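PDB 2WL6: acetyl-coa acetyltransferase from Zoogloea ramigera, which catalyses the biosynthetic thiolase reaction, joining two acetyl-CoA molecules by Claisen condensation into acetoacetyl-CoA, a step toward polyhydroxybutyrate. Local coordinates for residues 116-128 with 135-147. The protein carries 2 engineered substitutions. Numbering follows the deposited sequence.
Sequences MESMSMAPHCAHL and GDFKMIDTMIKDG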
loop_
_atom_site.group_PDB
_atom_site.type_symbol
_atom_site.label_atom_id
_atom_site.label_comp_id
_atom_site.label_asym_id
_atom_site.label_seq_id
_atom_site.Cartn_x
_atom_site.Cartn_y
_atom_site.Cartn_z
ATOM N N MET A 116 -2.435 -0.715 27.213
ATOM C CA MET A 116 -3.425 -1.241 26.293
ATOM C C MET A 116 -2.732 -1.489 24.989
ATOM O O MET A 116 -1.877 -0.724 24.589
ATOM C CB MET A 116 -4.550 -0.236 26.070
ATOM C CG MET A 116 -4.100 1.025 25.344
ATOM S SD MET A 116 -5.193 2.452 25.498
ATOM C CE MET A 116 -4.037 3.817 25.212
ATOM N N GLU A 117 -3.091 -2.558 24.313
ATOM C CA GLU A 117 -2.440 -2.843 23.056
ATOM C C GLU A 117 -3.406 -3.506 22.106
ATOM O O GLU A 117 -4.313 -4.192 22.557
ATOM C CB GLU A 117 -1.249 -3.762 23.282
ATOM C CG GLU A 117 -0.218 -3.678 22.188
ATOM C CD GLU A 117 0.495 -2.369 22.247
ATOM O OE1 GLU A 117 1.089 -2.116 23.297
ATOM O OE2 GLU A 117 0.453 -1.581 21.280
ATOM N N SER A 118 -3.202 -3.303 20.802
ATOM C CA SER A 118 -4.005 -3.965 19.781
ATOM C C SER A 118 -3.130 -4.403 18.654
ATOM O O SER A 118 -3.071 -3.743 17.633
ATOM C CB SER A 118 -5.043 -3.007 19.206
ATOM O OG SER A 118 -5.633 -3.552 18.039
ATOM N N MET A 119 -2.435 -5.508 18.821
ATOM C CA MET A 119 -1.558 -5.976 17.765
ATOM C C MET A 119 -2.315 -6.277 16.459
ATOM O O MET A 119 -1.755 -6.226 15.357
ATOM C CB MET A 119 -0.769 -7.169 18.272
ATOM C CG MET A 119 -0.083 -6.799 19.553
ATOM S SD MET A 119 0.928 -8.088 20.221
ATOM C CE MET A 119 2.309 -8.133 19.090
ATOM N N SER A 120 -3.605 -6.557 16.589
ATOM C CA SER A 120 -4.423 -6.849 15.422
ATOM C C SER A 120 -4.656 -5.598 14.586
ATOM O O SER A 120 -4.802 -5.680 13.364
ATOM C CB SER A 120 -5.761 -7.436 15.835
ATOM O OG SER A 120 -5.583 -8.653 16.514
ATOM N N MET A 121 -4.742 -4.442 15.227
ATOM C CA MET A 121 -4.958 -3.217 14.483
ATOM C C MET A 121 -3.639 -2.502 14.192
ATOM O O MET A 121 -3.639 -1.359 13.747
ATOM C CB MET A 121 -5.898 -2.300 15.236
ATOM C CG MET A 121 -7.232 -2.907 15.550
ATOM S SD MET A 121 -8.407 -2.640 14.212
ATOM C CE MET A 121 -8.882 -0.943 14.531
ATOM N N ALA A 122 -2.505 -3.154 14.433
ATOM C CA ALA A 122 -1.221 -2.584 14.026
ATOM C C ALA A 122 -1.169 -2.627 12.529
ATOM O O ALA A 122 -1.524 -3.628 11.951
ATOM C CB ALA A 122 -0.076 -3.364 14.613
ATOM N N PRO A 123 -0.741 -1.534 11.889
ATOM C CA PRO A 123 -0.681 -1.404 10.421
ATOM C C PRO A 123 0.652 -1.774 9.771
ATOM O O PRO A 123 1.681 -1.745 10.435
ATOM C CB PRO A 123 -0.913 0.084 10.212
ATOM C CG PRO A 123 -0.345 0.726 11.437
ATOM C CD PRO A 123 -0.505 -0.251 12.570
ATOM N N HIS A 124 0.628 -2.126 8.485
ATOM C CA HIS A 124 1.851 -2.293 7.676
ATOM C C HIS A 124 2.218 -0.921 7.131
ATOM O O HIS A 124 1.347 -0.079 6.992
ATOM C CB HIS A 124 1.565 -3.151 6.456
ATOM C CG HIS A 124 1.566 -4.620 6.707
ATOM N ND1 HIS A 124 0.405 -5.361 6.759
ATOM C CD2 HIS A 124 2.583 -5.498 6.861
ATOM C CE1 HIS A 124 0.710 -6.632 6.962
ATOM N NE2 HIS A 124 2.025 -6.740 7.035
ATOM N N CYS A 125 3.462 -0.678 6.749
ATOM C CA CYS A 125 3.771 0.676 6.311
ATOM C C CYS A 125 5.078 0.809 5.560
ATOM O O CYS A 125 5.904 -0.103 5.571
ATOM C CB CYS A 125 3.815 1.593 7.532
ATOM S SG CYS A 125 5.396 1.526 8.405
ATOM N N ALA A 126 5.267 1.966 4.929
ATOM C CA ALA A 126 6.513 2.265 4.235
ATOM C C ALA A 126 6.717 3.754 4.104
ATOM O O ALA A 126 5.758 4.514 4.136
ATOM C CB ALA A 126 6.539 1.617 2.866
ATOM N N HIS A 127 7.974 4.158 3.947
ATOM C CA HIS A 127 8.328 5.573 3.833
ATOM C C HIS A 127 8.368 6.075 2.384
ATOM O O HIS A 127 9.222 5.670 1.626
ATOM C CB HIS A 127 9.694 5.832 4.474
ATOM C CG HIS A 127 10.239 7.189 4.164
ATOM N ND1 HIS A 127 10.933 7.462 3.002
ATOM C CD2 HIS A 127 10.149 8.362 4.838
ATOM C CE1 HIS A 127 11.251 8.746 2.979
ATOM N NE2 HIS A 127 10.782 9.314 4.077
ATOM N N LEU A 128 7.468 6.983 2.010
ATOM C CA LEU A 128 7.257 7.300 0.592
ATOM C C LEU A 128 7.354 8.775 0.141
ATOM O O LEU A 128 7.052 9.090 -1.018
ATOM C CB LEU A 128 5.918 6.729 0.148
ATOM C CG LEU A 128 5.805 5.239 0.433
ATOM C CD1 LEU A 128 4.371 4.792 0.273
ATOM C CD2 LEU A 128 6.748 4.414 -0.436
ATOM N N GLY A 135 11.215 -0.122 -9.428
ATOM C CA GLY A 135 11.581 -1.276 -8.601
ATOM C C GLY A 135 10.536 -1.545 -7.525
ATOM O O GLY A 135 9.768 -0.658 -7.153
ATOM N N ASP A 136 10.507 -2.772 -7.021
ATOM C CA ASP A 136 9.561 -3.159 -5.969
ATOM C C ASP A 136 10.038 -2.690 -4.603
ATOM O O ASP A 136 11.220 -2.391 -4.434
ATOM C CB ASP A 136 9.436 -4.673 -5.956
ATOM C CG ASP A 136 9.412 -5.244 -7.344
ATOM O OD1 ASP A 136 8.296 -5.367 -7.882
ATOM O OD2 ASP A 136 10.499 -5.517 -7.907
ATOM N N PHE A 137 9.139 -2.650 -3.618
ATOM C CA PHE A 137 9.531 -2.267 -2.230
ATOM C C PHE A 137 8.721 -2.932 -1.076
ATOM O O PHE A 137 7.642 -3.499 -1.295
ATOM C CB PHE A 137 9.625 -0.735 -2.062
ATOM C CG PHE A 137 8.300 -0.024 -2.115
ATOM C CD1 PHE A 137 7.657 0.342 -0.955
ATOM C CD2 PHE A 137 7.711 0.298 -3.326
ATOM C CE1 PHE A 137 6.441 1.019 -0.989
ATOM C CE2 PHE A 137 6.495 0.972 -3.369
ATOM C CZ PHE A 137 5.862 1.334 -2.188
ATOM N N LYS A 138 9.247 -2.867 0.147
ATOM C CA LYS A 138 8.598 -3.538 1.273
ATOM C C LYS A 138 7.487 -2.719 1.934
ATOM O O LYS A 138 7.481 -1.492 1.914
ATOM C CB LYS A 138 9.622 -3.959 2.333
ATOM C CG LYS A 138 10.761 -4.801 1.808
ATOM C CD LYS A 138 11.503 -5.515 2.953
ATOM C CE LYS A 138 10.890 -6.895 3.270
ATOM N NZ LYS A 138 11.462 -7.554 4.487
ATOM N N MET A 139 6.544 -3.426 2.523
ATOM C CA MET A 139 5.595 -2.815 3.416
ATOM C C MET A 139 5.801 -3.471 4.768
ATOM O O MET A 139 5.339 -4.584 4.993
ATOM C CB MET A 139 4.175 -3.055 2.929
ATOM C CG MET A 139 3.763 -2.189 1.751
ATOM S SD MET A 139 3.462 -0.494 2.274
ATOM C CE MET A 139 1.956 -0.616 3.252
ATOM N N ILE A 140 6.514 -2.774 5.648
ATOM C CA ILE A 140 6.897 -3.294 6.944
ATOM C C ILE A 140 5.703 -3.426 7.865
ATOM O O ILE A 140 4.826 -2.569 7.876
ATOM C CB ILE A 140 7.904 -2.363 7.614
ATOM C CG1 ILE A 140 9.169 -2.215 6.761
ATOM C CG2 ILE A 140 8.287 -2.896 8.949
ATOM C CD1 ILE A 140 9.876 -3.538 6.415
ATOM N N ASP A 141 5.672 -4.513 8.624
ATOM C CA ASP A 141 4.653 -4.715 9.641
ATOM C C ASP A 141 5.110 -4.016 10.901
ATOM O O ASP A 141 6.083 -4.434 11.512
ATOM C CB ASP A 141 4.504 -6.218 9.888
ATOM C CG ASP A 141 3.360 -6.543 10.792
ATOM O OD1 ASP A 141 3.047 -5.716 11.689
ATOM O OD2 ASP A 141 2.787 -7.635 10.599
ATOM N N THR A 142 4.436 -2.952 11.305
ATOM C CA THR A 142 4.900 -2.238 12.491
ATOM C C THR A 142 4.981 -3.122 13.759
ATOM O O THR A 142 5.890 -2.972 14.575
ATOM C CB THR A 142 4.106 -0.964 12.767
ATOM O OG1 THR A 142 2.719 -1.214 12.565
ATOM C CG2 THR A 142 4.556 0.140 11.838
ATOM N N MET A 143 4.054 -4.057 13.919
ATOM C CA MET A 143 4.119 -4.927 15.074
ATOM C C MET A 143 5.469 -5.654 15.073
ATOM O O MET A 143 6.224 -5.606 16.038
ATOM C CB MET A 143 2.992 -5.932 15.013
ATOM C CG MET A 143 3.198 -7.114 15.947
ATOM S SD MET A 143 2.095 -8.488 15.596
ATOM C CE MET A 143 2.717 -9.021 14.004
ATOM N N ILE A 144 5.787 -6.325 13.973
ATOM C CA ILE A 144 7.045 -7.062 13.905
ATOM C C ILE A 144 8.218 -6.094 14.023
ATOM O O ILE A 144 9.118 -6.301 14.823
ATOM C CB ILE A 144 7.214 -7.892 12.604
ATOM C CG1 ILE A 144 6.123 -8.950 12.474
ATOM C CG2 ILE A 144 8.556 -8.581 12.611
ATOM C CD1 ILE A 144 6.348 -10.124 13.391
ATOM N N LYS A 145 8.200 -5.019 13.246
ATOM C CA LYS A 145 9.324 -4.094 13.237
ATOM C C LYS A 145 9.470 -3.386 14.574
ATOM O O LYS A 145 10.578 -3.235 15.086
ATOM C CB LYS A 145 9.167 -3.069 12.108
ATOM C CG LYS A 145 10.327 -2.091 11.999
ATOM C CD LYS A 145 11.619 -2.842 11.950
ATOM C CE LYS A 145 12.729 -2.030 11.344
ATOM N NZ LYS A 145 13.872 -2.935 11.054
ATOM N N ASP A 146 8.333 -2.985 15.138
ATOM C CA ASP A 146 8.311 -2.029 16.238
ATOM C C ASP A 146 8.057 -2.658 17.580
ATOM O O ASP A 146 8.263 -2.019 18.578
ATOM C CB ASP A 146 7.277 -0.926 15.964
ATOM C CG ASP A 146 7.786 0.107 14.945
ATOM O OD1 ASP A 146 9.026 0.251 14.854
ATOM O OD2 ASP A 146 6.967 0.768 14.254
ATOM N N GLY A 147 7.628 -3.912 17.595
ATOM C CA GLY A 147 7.238 -4.574 18.838
ATOM C C GLY A 147 8.114 -5.765 19.147
ATOM O O GLY A 147 8.421 -6.020 20.304
#
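Cys125 and Ile140 pair through their backbones, Cys125 N to Ile140 O (2.6 Å) and Ile140 N to Cys125 O (2.7 Å), making 124-126 and 137-141 an antiparallel hairpin. Where the second strand turns into helix 142-148, Pro123 O accepts from Thr142 N (3.1 Å). Asp141 suits the N-cap: its short carboxylate reaches a first-turn N-H, OD1 taking a weak bond from Met143 N.

On the next, non-hydrogen-bonded pair, the His124 ring lies obliquely across Asp141, CD2 3.7 Å from Asp141 CB, ring and carboxylate planes 57° apart. Their polar ends look to other chains: His124 NE2 bonds Gly135 O of the third subunit, Asp141 OD1 bridges Arg129 of the second. A leucine at His124 would probably leave that carbonyl without its donor.

Small Ala126 puts CB at the edge of the Phe137 ring, and Leu128 CD2 reaches Phe137 CE1 (3.5 Å). The unbranched Met139 chain folds at chi2 (-74°), bringing SD to Ala126 CB (3.8 Å). Met119 crosses Met143 at about a right angle, Met119 CE meeting Met143 CG (3.4 Å).

The hairpin follows core strand 111-118 and leads into helix 142-148; 124-126 pairs with a strand of the second subunit, 137-141 with one of the third, so the sheet crosses both interfaces.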